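Long-range contacts in beta-glucoside phosphorylase BglX (Unidentified, PDB 5VQE), which probably cleaves beta-glucosides with phosphate to release glucose 1-phosphate, as a family 3 glycoside phosphorylase, and here holds a 2-fluoroglucose in its pocket: residues S112-A117 and N161-G166; T144-I149 and A176-C180; I149-M153 and H194-V200; S240-R244 and I261-S265. One frame throughout, in Å; residues are numbered along the deposited sequence.

Contact 1 (S112-A117 and N161-G166)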
loop_
_atom_site.group_PDB
_atom_site.type_symbol
_atom_site.label_atom_id
_atom_site.label_comp_id
_atom_site.label_asym_id
_atom_site.label_seq_id
_atom_site.Cartn_x
_atom_site.Cartn_y
_atom_site.Cartn_z
ATOM N N SER A 112 -3.843 -3.475 8.229
ATOM C CA SER A 112 -3.368 -2.280 7.552
ATOM C C SER A 112 -2.121 -1.768 8.272
ATOM O O SER A 112 -1.920 -2.047 9.457
ATOM C CB SER A 112 -4.447 -1.196 7.537
ATOM O OG SER A 112 -4.729 -0.742 8.858
ATOM N N PRO A 113 -1.264 -1.017 7.575
ATOM C CA PRO A 113 -0.112 -0.418 8.269
ATOM C C PRO A 113 -0.508 0.474 9.432
ATOM O O PRO A 113 0.192 0.505 10.456
ATOM C CB PRO A 113 0.588 0.367 7.152
ATOM C CG PRO A 113 0.256 -0.397 5.913
ATOM C CD PRO A 113 -1.156 -0.881 6.111
ATOM N N MET A 114 -1.618 1.204 9.314
ATOM C CA MET A 114 -1.991 2.098 10.399
ATOM C C MET A 114 -2.415 1.309 11.627
ATOM O O MET A 114 -2.118 1.713 12.756
ATOM C CB MET A 114 -3.104 3.051 9.965
ATOM C CG MET A 114 -3.430 4.060 11.045
ATOM S SD MET A 114 -4.675 5.249 10.576
ATOM C CE MET A 114 -3.705 6.319 9.498
ATOM N N GLY A 115 -3.090 0.176 11.427
ATOM C CA GLY A 115 -3.392 -0.695 12.552
ATOM C C GLY A 115 -2.133 -1.161 13.255
ATOM O O GLY A 115 -2.053 -1.157 14.483
ATOM N N VAL A 116 -1.134 -1.576 12.481
ATOM C CA VAL A 116 0.180 -1.877 13.039
ATOM C C VAL A 116 0.726 -0.683 13.811
ATOM O O VAL A 116 1.290 -0.833 14.902
ATOM C CB VAL A 116 1.130 -2.297 11.908
ATOM C CG1 VAL A 116 2.586 -2.344 12.401
ATOM C CG2 VAL A 116 0.689 -3.641 11.348
ATOM N N ALA A 117 0.600 0.520 13.243
ATOM C CA ALA A 117 1.130 1.707 13.908
ATOM C C ALA A 117 0.422 1.966 15.231
ATOM O O ALA A 117 1.043 2.452 16.185
ATOM C CB ALA A 117 0.991 2.928 13.003
ATOM N N ASN A 161 -4.039 7.555 4.289
ATOM C CA ASN A 161 -5.006 7.019 5.264
ATOM C C ASN A 161 -4.413 5.760 5.893
ATOM O O ASN A 161 -3.244 5.782 6.315
ATOM C CB ASN A 161 -6.335 6.826 4.542
ATOM C CG ASN A 161 -7.507 6.748 5.492
ATOM O OD1 ASN A 161 -8.014 5.660 5.801
ATOM N ND2 ASN A 161 -7.950 7.907 5.969
ATOM N N VAL A 162 -5.146 4.646 5.953
ATOM C CA VAL A 162 -4.661 3.468 6.661
ATOM C C VAL A 162 -3.492 2.788 5.970
ATOM O O VAL A 162 -2.910 1.872 6.549
ATOM C CB VAL A 162 -5.781 2.424 6.865
ATOM C CG1 VAL A 162 -6.872 2.986 7.757
ATOM C CG2 VAL A 162 -6.349 1.945 5.540
ATOM N N ARG A 163 -3.133 3.193 4.749
ATOM C CA ARG A 163 -1.950 2.631 4.107
ATOM C C ARG A 163 -0.659 3.149 4.724
ATOM O O ARG A 163 0.412 2.597 4.436
ATOM C CB ARG A 163 -1.961 2.934 2.606
ATOM C CG ARG A 163 -3.116 2.288 1.840
ATOM C CD ARG A 163 -3.128 2.756 0.395
ATOM N NE ARG A 163 -2.112 2.102 -0.422
ATOM C CZ ARG A 163 -1.617 2.607 -1.548
ATOM N NH1 ARG A 163 -2.032 3.791 -1.993
ATOM N NH2 ARG A 163 -0.694 1.939 -2.223
ATOM N N THR A 164 -0.733 4.187 5.549
ATOM C CA THR A 164 0.423 4.771 6.207
ATOM C C THR A 164 0.520 4.282 7.646
ATOM O O THR A 164 -0.414 3.701 8.206
ATOM C CB THR A 164 0.355 6.305 6.208
ATOM O OG1 THR A 164 -0.582 6.744 7.201
ATOM C CG2 THR A 164 -0.049 6.859 4.852
ATOM N N TYR A 165 1.676 4.546 8.250
ATOM C CA TYR A 165 1.881 4.376 9.678
ATOM C C TYR A 165 1.469 5.617 10.463
ATOM O O TYR A 165 1.940 5.826 11.588
ATOM C CB TYR A 165 3.345 4.020 9.966
ATOM C CG TYR A 165 3.764 2.704 9.359
ATOM C CD1 TYR A 165 3.176 1.513 9.763
ATOM C CD2 TYR A 165 4.738 2.650 8.372
ATOM C CE1 TYR A 165 3.545 0.306 9.202
ATOM C CE2 TYR A 165 5.115 1.440 7.808
ATOM C CZ TYR A 165 4.510 0.279 8.225
ATOM O OH TYR A 165 4.876 -0.918 7.660
ATOM N N GLY A 166 0.592 6.437 9.896
ATOM C CA GLY A 166 0.050 7.576 10.602
ATOM C C GLY A 166 0.729 8.876 10.237
ATOM O O GLY A 166 1.271 9.017 9.139
#

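Contact 2 (T144-I149 and A176-C180). With G2F (2-deoxy-2-fluoro-alpha-D-glucopyranose), chain B.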
loop_
_atom_site.group_PDB
_atom_site.type_symbol
_atom_site.label_atom_id
_atom_site.label_comp_id
_atom_site.label_asym_id
_atom_site.label_seq_id
_atom_site.Cartn_x
_atom_site.Cartn_y
_atom_site.Cartn_z
ATOM N N THR A 144 8.858 -6.570 -2.918
ATOM C CA THR A 144 7.609 -6.004 -2.425
ATOM C C THR A 144 7.660 -4.496 -2.605
ATOM O O THR A 144 8.664 -3.859 -2.268
ATOM C CB THR A 144 7.329 -6.364 -0.965
ATOM O OG1 THR A 144 6.035 -5.869 -0.611
ATOM C CG2 THR A 144 8.354 -5.775 -0.012
ATOM N N TYR A 145 6.600 -3.946 -3.192
ATOM C CA TYR A 145 6.494 -2.510 -3.416
ATOM C C TYR A 145 6.073 -1.821 -2.121
ATOM O O TYR A 145 5.054 -1.128 -2.083
ATOM C CB TYR A 145 5.484 -2.215 -4.527
ATOM C CG TYR A 145 5.926 -2.492 -5.946
ATOM C CD1 TYR A 145 7.258 -2.393 -6.331
ATOM C CD2 TYR A 145 4.984 -2.806 -6.922
ATOM C CE1 TYR A 145 7.639 -2.614 -7.643
ATOM C CE2 TYR A 145 5.357 -3.022 -8.232
ATOM C CZ TYR A 145 6.678 -2.923 -8.591
ATOM O OH TYR A 145 7.025 -3.144 -9.910
ATOM N N GLU A 146 6.820 -2.053 -1.051
ATOM C CA GLU A 146 6.518 -1.530 0.273
ATOM C C GLU A 146 7.833 -1.412 1.031
ATOM O O GLU A 146 8.801 -2.104 0.702
ATOM C CB GLU A 146 5.560 -2.452 1.035
ATOM C CG GLU A 146 4.436 -3.091 0.224
ATOM C CD GLU A 146 3.280 -2.163 -0.095
ATOM O OE1 GLU A 146 3.111 -1.129 0.592
ATOM O OE2 GLU A 146 2.523 -2.486 -1.043
ATOM N N PRO A 147 7.888 -0.589 2.087
ATOM C CA PRO A 147 6.825 0.105 2.815
ATOM C C PRO A 147 6.490 1.510 2.344
ATOM O O PRO A 147 7.293 2.234 1.762
ATOM C CB PRO A 147 7.388 0.175 4.231
ATOM C CG PRO A 147 8.843 0.406 3.994
ATOM C CD PRO A 147 9.187 -0.431 2.770
ATOM N N ILE A 148 5.253 1.875 2.638
ATOM C CA ILE A 148 4.752 3.222 2.417
ATOM C C ILE A 148 5.251 4.112 3.544
ATOM O O ILE A 148 4.956 3.866 4.720
ATOM C CB ILE A 148 3.220 3.224 2.347
ATOM C CG1 ILE A 148 2.778 2.507 1.067
ATOM C CG2 ILE A 148 2.657 4.651 2.385
ATOM C CD1 ILE A 148 1.317 2.187 1.016
ATOM N N ILE A 149 6.010 5.145 3.185
ATOM C CA ILE A 149 6.527 6.091 4.165
ATOM C C ILE A 149 5.957 7.471 3.878
ATOM O O ILE A 149 6.562 8.491 4.221
ATOM C CB ILE A 149 8.067 6.096 4.188
ATOM C CG1 ILE A 149 8.642 6.381 2.796
ATOM C CG2 ILE A 149 8.573 4.774 4.742
ATOM C CD1 ILE A 149 10.150 6.614 2.807
ATOM N N ALA A 176 8.645 1.552 9.440
ATOM C CA ALA A 176 9.117 1.194 8.106
ATOM C C ALA A 176 10.444 0.445 8.166
ATOM O O ALA A 176 10.662 -0.505 7.408
ATOM C CB ALA A 176 9.248 2.447 7.246
ATOM N N LYS A 177 11.356 0.861 9.048
ATOM C CA LYS A 177 12.610 0.125 9.190
ATOM C C LYS A 177 12.356 -1.305 9.648
ATOM O O LYS A 177 13.019 -2.245 9.186
ATOM C CB LYS A 177 13.530 0.826 10.188
ATOM C CG LYS A 177 14.189 2.103 9.701
ATOM C CD LYS A 177 15.156 2.575 10.792
ATOM C CE LYS A 177 15.867 3.862 10.461
ATOM N NZ LYS A 177 16.721 4.290 11.618
ATOM N N ALA A 178 11.412 -1.479 10.574
ATOM C CA ALA A 178 11.059 -2.807 11.062
ATOM C C ALA A 178 10.407 -3.654 9.975
ATOM O O ALA A 178 10.711 -4.847 9.847
ATOM C CB ALA A 178 10.133 -2.691 12.266
ATOM N N TYR A 179 9.489 -3.069 9.199
ATOM C CA TYR A 179 8.919 -3.792 8.068
ATOM C C TYR A 179 10.034 -4.303 7.166
ATOM O O TYR A 179 10.049 -5.475 6.767
ATOM C CB TYR A 179 7.950 -2.891 7.289
ATOM C CG TYR A 179 7.358 -3.537 6.043
ATOM C CD1 TYR A 179 8.067 -3.558 4.848
ATOM C CD2 TYR A 179 6.092 -4.122 6.061
ATOM C CE1 TYR A 179 7.541 -4.143 3.704
ATOM C CE2 TYR A 179 5.557 -4.718 4.911
ATOM C CZ TYR A 179 6.292 -4.722 3.740
ATOM O OH TYR A 179 5.798 -5.299 2.589
ATOM N N CYS A 180 10.998 -3.435 6.858
ATOM C CA CYS A 180 12.104 -3.845 6.002
ATOM C C CYS A 180 12.928 -4.948 6.652
ATOM O O CYS A 180 13.408 -5.857 5.963
ATOM C CB CYS A 180 12.991 -2.650 5.673
ATOM S SG CYS A 180 12.197 -1.403 4.606
HETATM C C1 G2F B . 1.287 2.957 -8.257
HETATM C C2 G2F B . 0.868 3.059 -6.755
HETATM C C3 G2F B . 1.872 2.211 -5.919
HETATM C C4 G2F B . 1.893 0.759 -6.489
HETATM C C5 G2F B . 2.293 0.835 -8.002
HETATM C C6 G2F B . 2.261 -0.600 -8.664
HETATM O O3 G2F B . 1.361 2.110 -4.615
HETATM O O4 G2F B . 2.920 0.066 -5.832
HETATM O O5 G2F B . 1.324 1.616 -8.680
HETATM O O6 G2F B . 1.017 -1.184 -8.395
HETATM F F2 G2F B . 0.932 4.344 -6.342
#

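Contact 3 (I149-M153 and H194-V200). With G2F (2-deoxy-2-fluoro-alpha-D-glucopyranose), chain B.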
loop_
_atom_site.group_PDB
_atom_site.type_symbol
_atom_site.label_atom_id
_atom_site.label_comp_id
_atom_site.label_asym_id
_atom_site.label_seq_id
_atom_site.Cartn_x
_atom_site.Cartn_y
_atom_site.Cartn_z
ATOM N N ILE A 149 6.010 5.145 3.185
ATOM C CA ILE A 149 6.527 6.091 4.165
ATOM C C ILE A 149 5.957 7.471 3.878
ATOM O O ILE A 149 6.562 8.491 4.221
ATOM C CB ILE A 149 8.067 6.096 4.188
ATOM C CG1 ILE A 149 8.642 6.381 2.796
ATOM C CG2 ILE A 149 8.573 4.774 4.742
ATOM C CD1 ILE A 149 10.150 6.614 2.807
ATOM N N ASP A 150 4.778 7.512 3.260
ATOM C CA ASP A 150 3.997 8.739 3.234
ATOM C C ASP A 150 3.572 9.114 4.646
ATOM O O ASP A 150 3.436 8.260 5.526
ATOM C CB ASP A 150 2.748 8.577 2.371
ATOM C CG ASP A 150 3.068 8.223 0.937
ATOM O OD1 ASP A 150 4.093 8.710 0.422
ATOM O OD2 ASP A 150 2.272 7.471 0.327
ATOM N N ILE A 151 3.351 10.409 4.851
ATOM C CA ILE A 151 2.886 10.950 6.125
ATOM C C ILE A 151 1.415 11.286 5.957
ATOM O O ILE A 151 1.046 12.001 5.022
ATOM C CB ILE A 151 3.689 12.201 6.530
ATOM C CG1 ILE A 151 5.186 11.901 6.608
ATOM C CG2 ILE A 151 3.187 12.750 7.857
ATOM C CD1 ILE A 151 6.053 13.150 6.719
ATOM N N ASP A 152 0.569 10.784 6.860
ATOM C CA ASP A 152 -0.873 11.033 6.778
ATOM C C ASP A 152 -1.212 12.393 7.397
ATOM O O ASP A 152 -1.981 12.509 8.352
ATOM C CB ASP A 152 -1.642 9.904 7.460
ATOM C CG ASP A 152 -3.109 9.854 7.056
ATOM O OD1 ASP A 152 -3.450 10.340 5.957
ATOM O OD2 ASP A 152 -3.926 9.302 7.834
ATOM N N MET A 153 -0.619 13.443 6.817
ATOM C CA MET A 153 -0.889 14.799 7.280
ATOM C C MET A 153 -2.338 15.190 7.026
ATOM O O MET A 153 -3.041 15.635 7.940
ATOM C CB MET A 153 0.031 15.803 6.585
ATOM C CG MET A 153 1.461 15.803 7.010
ATOM S SD MET A 153 2.313 17.262 6.360
ATOM C CE MET A 153 3.984 16.928 6.925
ATOM N N HIS A 194 5.604 6.849 -1.299
ATOM C CA HIS A 194 5.632 7.279 -2.699
ATOM C C HIS A 194 6.402 8.605 -2.822
ATOM O O HIS A 194 5.937 9.635 -2.354
ATOM C CB HIS A 194 4.206 7.483 -3.223
ATOM C CG HIS A 194 3.320 6.280 -3.086
ATOM N ND1 HIS A 194 2.573 6.030 -1.952
ATOM C CD2 HIS A 194 3.043 5.272 -3.947
ATOM C CE1 HIS A 194 1.883 4.913 -2.118
ATOM N NE2 HIS A 194 2.145 4.435 -3.321
ATOM N N PHE A 195 7.561 8.577 -3.431
ATOM C CA PHE A 195 8.420 9.753 -3.457
ATOM C C PHE A 195 7.908 10.750 -4.497
ATOM O O PHE A 195 7.535 10.352 -5.605
ATOM C CB PHE A 195 9.848 9.326 -3.770
ATOM C CG PHE A 195 10.803 10.466 -4.011
ATOM C CD1 PHE A 195 11.063 10.903 -5.295
ATOM C CD2 PHE A 195 11.482 11.061 -2.953
ATOM C CE1 PHE A 195 11.948 11.939 -5.524
ATOM C CE2 PHE A 195 12.367 12.102 -3.181
ATOM C CZ PHE A 195 12.593 12.537 -4.466
ATOM N N PRO A 196 7.911 12.063 -4.197
ATOM C CA PRO A 196 8.475 12.804 -3.066
ATOM C C PRO A 196 7.595 12.922 -1.826
ATOM O O PRO A 196 7.968 13.660 -0.911
ATOM C CB PRO A 196 8.715 14.190 -3.673
ATOM C CG PRO A 196 7.595 14.356 -4.598
ATOM C CD PRO A 196 7.456 12.986 -5.248
ATOM N N GLY A 197 6.455 12.237 -1.795
ATOM C CA GLY A 197 5.706 12.110 -0.563
ATOM C C GLY A 197 4.237 12.441 -0.667
ATOM O O GLY A 197 3.861 13.606 -0.825
ATOM N N ASP A 198 3.382 11.428 -0.555
ATOM C CA ASP A 198 1.963 11.709 -0.490
ATOM C C ASP A 198 1.569 12.095 0.936
ATOM O O ASP A 198 2.320 11.898 1.901
ATOM C CB ASP A 198 1.146 10.513 -0.969
ATOM C CG ASP A 198 -0.116 10.936 -1.703
ATOM O OD1 ASP A 198 -0.602 12.062 -1.443
ATOM O OD2 ASP A 198 -0.605 10.166 -2.559
ATOM N N GLY A 199 0.374 12.670 1.060
ATOM C CA GLY A 199 -0.213 12.981 2.346
ATOM C C GLY A 199 -0.360 14.457 2.660
ATOM O O GLY A 199 -0.982 14.785 3.676
ATOM N N VAL A 200 0.202 15.354 1.848
ATOM C CA VAL A 200 0.011 16.793 2.040
ATOM C C VAL A 200 -1.242 17.272 1.320
ATOM O O VAL A 200 -2.108 17.920 1.911
ATOM C CB VAL A 200 1.267 17.556 1.558
ATOM C CG1 VAL A 200 1.083 19.053 1.693
ATOM C CG2 VAL A 200 2.495 17.112 2.347
HETATM C C1 G2F B . 1.287 2.957 -8.257
HETATM C C2 G2F B . 0.868 3.059 -6.755
HETATM C C3 G2F B . 1.872 2.211 -5.919
HETATM C C4 G2F B . 1.893 0.759 -6.489
HETATM C C5 G2F B . 2.293 0.835 -8.002
HETATM C C6 G2F B . 2.261 -0.600 -8.664
HETATM O O3 G2F B . 1.361 2.110 -4.615
HETATM O O4 G2F B . 2.920 0.066 -5.832
HETATM O O5 G2F B . 1.324 1.616 -8.680
HETATM O O6 G2F B . 1.017 -1.184 -8.395
HETATM F F2 G2F B . 0.932 4.344 -6.342
#

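Contact 4 (S240-R244 and I261-S265)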
loop_
_atom_site.group_PDB
_atom_site.type_symbol
_atom_site.label_atom_id
_atom_site.label_comp_id
_atom_site.label_asym_id
_atom_site.label_seq_id
_atom_site.Cartn_x
_atom_site.Cartn_y
_atom_site.Cartn_z
ATOM N N SER A 240 9.274 6.361 -7.442
ATOM C CA SER A 240 9.033 7.770 -7.735
ATOM C C SER A 240 7.648 7.924 -8.351
ATOM O O SER A 240 7.372 7.381 -9.427
ATOM C CB SER A 240 10.118 8.305 -8.672
ATOM O OG SER A 240 9.989 9.714 -8.851
ATOM N N ALA A 241 6.779 8.655 -7.672
ATOM C CA ALA A 241 5.365 8.672 -8.000
ATOM C C ALA A 241 5.001 9.968 -8.707
ATOM O O ALA A 241 5.845 10.825 -8.969
ATOM C CB ALA A 241 4.528 8.461 -6.740
ATOM N N HIS A 242 3.716 10.105 -9.015
ATOM C CA HIS A 242 3.246 11.175 -9.889
ATOM C C HIS A 242 2.796 12.378 -9.074
ATOM O O HIS A 242 1.707 12.924 -9.240
ATOM C CB HIS A 242 2.139 10.640 -10.782
ATOM C CG HIS A 242 2.438 9.285 -11.336
ATOM N ND1 HIS A 242 3.633 8.983 -11.950
ATOM C CD2 HIS A 242 1.710 8.141 -11.341
ATOM C CE1 HIS A 242 3.626 7.713 -12.319
ATOM N NE2 HIS A 242 2.472 7.179 -11.959
ATOM N N ILE A 243 3.678 12.771 -8.161
ATOM C CA ILE A 243 3.441 13.828 -7.188
ATOM C C ILE A 243 4.489 14.906 -7.417
ATOM O O ILE A 243 5.679 14.600 -7.540
ATOM C CB ILE A 243 3.522 13.291 -5.745
ATOM C CG1 ILE A 243 2.499 12.169 -5.512
ATOM C CG2 ILE A 243 3.335 14.412 -4.750
ATOM C CD1 ILE A 243 2.730 11.373 -4.245
ATOM N N ARG A 244 4.054 16.158 -7.461
ATOM C CA ARG A 244 4.975 17.282 -7.585
ATOM C C ARG A 244 5.368 17.816 -6.213
ATOM O O ARG A 244 4.606 17.713 -5.245
ATOM C CB ARG A 244 4.347 18.409 -8.408
ATOM C CG ARG A 244 4.350 18.135 -9.895
ATOM C CD ARG A 244 3.489 19.121 -10.655
ATOM N NE ARG A 244 2.073 18.827 -10.506
ATOM C CZ ARG A 244 1.098 19.580 -11.006
ATOM N NH1 ARG A 244 1.388 20.682 -11.692
ATOM N NH2 ARG A 244 -0.168 19.233 -10.824
ATOM N N ILE A 261 7.709 22.262 -14.150
ATOM C CA ILE A 261 7.785 21.466 -12.928
ATOM C C ILE A 261 7.049 20.153 -13.149
ATOM O O ILE A 261 5.846 20.136 -13.428
ATOM C CB ILE A 261 7.221 22.238 -11.726
ATOM C CG1 ILE A 261 8.079 23.487 -11.476
ATOM C CG2 ILE A 261 7.200 21.348 -10.474
ATOM C CD1 ILE A 261 7.628 24.357 -10.321
ATOM N N MET A 262 7.770 19.051 -13.012
ATOM C CA MET A 262 7.255 17.724 -13.291
ATOM C C MET A 262 7.042 16.942 -12.004
ATOM O O MET A 262 7.685 17.210 -10.983
ATOM C CB MET A 262 8.231 16.950 -14.192
ATOM C CG MET A 262 8.252 17.397 -15.648
ATOM S SD MET A 262 6.645 17.267 -16.437
ATOM C CE MET A 262 6.479 18.942 -17.037
ATOM N N PRO A 263 6.156 15.955 -12.017
ATOM C CA PRO A 263 6.057 15.048 -10.876
ATOM C C PRO A 263 7.325 14.220 -10.729
ATOM O O PRO A 263 8.142 14.115 -11.647
ATOM C CB PRO A 263 4.851 14.172 -11.225
ATOM C CG PRO A 263 4.820 14.189 -12.734
ATOM C CD PRO A 263 5.241 15.572 -13.109
ATOM N N GLY A 264 7.481 13.638 -9.542
ATOM C CA GLY A 264 8.631 12.817 -9.222
ATOM C C GLY A 264 9.051 11.899 -10.347
ATOM O O GLY A 264 10.231 11.825 -10.698
ATOM N N SER A 265 8.079 11.197 -10.923
ATOM C CA SER A 265 8.361 10.180 -11.922
ATOM C C SER A 265 8.939 10.745 -13.211
ATOM O O SER A 265 9.400 9.958 -14.044
ATOM C CB SER A 265 7.081 9.389 -12.229
ATOM O OG SER A 265 5.998 10.240 -12.579
HETATM O O HOH W 1 4.076 21.731 -12.831
#

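Contact 1 (S112-A117 and N161-G166)
At chi1 -176° Met114 swings CG to the far side from its own N and carries its chain along the loop 161-166, and a bend at chi3 brings CE down to 3.3 Å from Asn161 O; Tyr165, whose CG stands anti to its own carbonyl carbon (chi1 -63°), lays its ring beside the first turn of helix 113-119. The ring's CE1 is 3.6 Å from Pro113 CB, which sits off-centre over the ring in a CH-pi contact, while Ala117 CB lies at the ring's edge. A small alanine suits this place because its methyl also packs on Tyr165 O, 3.4 Å from CB.

The helix begins here. Ser112 is the N-cap: its OG accepts from Gly115 N at 3.2 Å and is also bonded to Tyr530 O. Proline fits the first turn, where no backbone N-H is needed within the helix, and Pro113 CD and CG rest against the carbonyl oxygens of Val162 and Arg163. The N-H of Met114, likewise spare in the first turn, donates to Val162 O at 3.1 Å.

Within the loop, Thr164 OG1 accepts from Gly166 N, which makes an ST turn just after Arg163, and donates to Asn161 O. The Arg163 side chain leaves the backbone away from the helix; its NH2 hydrogen-bonds the sugar's O3 and its NE forms a salt bridge with Glu94. The N-terminal turn of a helix thus offers one N-H, that of Met114, and apolar carbons to the carbonyl oxygens of the loop, and its dipole would favour such acceptors; the sugar-binding arginine is mounted on that loop.

Contact 2 (T144-I149 and A176-C180)
Beyond the short strand 143-144 the chain makes an inverse gamma turn centred on Tyr145 and a cis peptide before Pro147, passing helix 169-184 with Pro147 CA 5.9 Å from Ala176 CA. Tyr179 is the main side chain on the helix: a chi1 of 177° sends its ring across the loop, and its hydroxyl ends among Thr144 and Glu146. Thr144 OG1 donates to Tyr179 OH at a long 3.3 Å, the two side chains meeting from opposite directions, and the phenol is also bonded to Leu93 O. Glu146 CB comes equally close to that hydroxyl, before the chain bends at chi2 and carries the carboxylate off to a salt bridge with Lys193.

Strand, loop and returning helix belong to the TIM-barrel-like N-terminal domain of family 3 glycoside hydrolases, in which the loops after the strands build the sugar pocket. Accordingly, Tyr145 turns away from the helix, its CB 3.7 Å from O4 of the fluoroglucose.

Apolar packing completes the interface. Pro147 offers a compact, rigid ring: CB touches Tyr179 CD1 at 3.8 Å, CD lies 3.7 Å from Cys180 SG, and CG meets the methyl of Ala176. That methyl is also pressed by Ile149, whose CG2 approaches Ala176 CB to 3.5 Å, tighter than usual for two carbons, so a small residue suits the helix at this point.

Contact 3 (I149-M153 and H194-V200)
Asp150 reaches across to His194 and Asp198, and each atom of its side chain has a neighbour there. CB lies 3.4 Å from Asp198 O. CG, swung to the side of the backbone N (chi1 -60°), packs on Asp198 CB. OD1 is gripped by two backbone N-H groups, those of His194 and Asp198, each at 3.0 Å and coming from opposite faces of the carboxylate. OD2 takes the imidazole: His194 ND1 donates to its syn lone pair at 2.7 Å, almost straight (170°), with the oxygen in the ring plane and carboxylate and ring only 21° apart.

The other end of the ring serves the ligand. His194 NE2 is hydrogen-bonded to O3 of the fluoroglucose at 2.8 Å, so aspartate, histidine and sugar form a chain of polar contacts. His194 follows a cis peptide, at the corner the chain turns within strand 191-195.

Farther along, Gly199 CA approaches Ile151 O at 3.1 Å in a CA-H...O contact. Its positive phi and the carbonyl where a CB would stand both suit glycine. Asp198 OD1 accepts from Gly199 N and from Asn157, bracing this turn. The extended chain of Met153 runs beside Val200, with SD against CG2.

Aspartate fits position 150 because one short side chain can bind both the backbone and the ring of the histidine. The carboxylate, held by three bonds, fixes the ring's rotation, so that NE2 is presented to O3 of the sugar.

Contact 4 (S240-R244 and I261-S265)
Backbone hydrogen bonds join the end of strand 237-244 to the loop 261-265. Gly264 N donates to Ile243 O at 2.9 Å, and Ser265 N donates to Ala241 O at 3.0 Å. Glycine suits position 264, since a CB there would run into Ala241 O.

Among side chains, the polar link is between His242 ND1 and Ser265 OG, 2.8 Å apart, with the hydroxyl in the plane of the imidazole at its edge. Ser265 OG takes the position between its backbone N and carbonyl carbon (chi1 53°), which turns it to the ring, while His242 NE2 is bonded to Ala289 O. His242 is the centre of an inverse gamma turn that interrupts a parallel strand of the TIM-barrel-like domain, close to the sugar pocket: Ala289 is one of the pocket residues.

Van der Waals packing against the backbone is made by Pro263, whose CB lies 3.5 Å from His242 C, and by Arg244, whose CG lies over the peptide joining Met262 to Pro263. Solvent takes part as well. A water in the guanidinium plane accepts from Arg244 NH1 at 3.1 Å and donates to Ile261 O, while Arg244 NH2 is bonded to Ser209 O.

How the contacts relate
From the N terminus, contact 1 opens first, at the start of helix 113-119, and closes a loop at 161-166, ahead of helix 169-184. Contact 2 opens within that span and closes on the helix itself; contact 3 opens at Ile149, which it shares with contact 2, and closes at the end of strand 191-195 and the loop after it. These three cross one another along the chain. Asp152 joins contacts 1 and 3 through Gly166 O, and Tyr165 packs on Tyr179 between contacts 1 and 2. Contact 4 follows in series, yet touches contact 3 where strands 191-195 and 237-244 pair. Together they tie helices, loops and strands around the sugar.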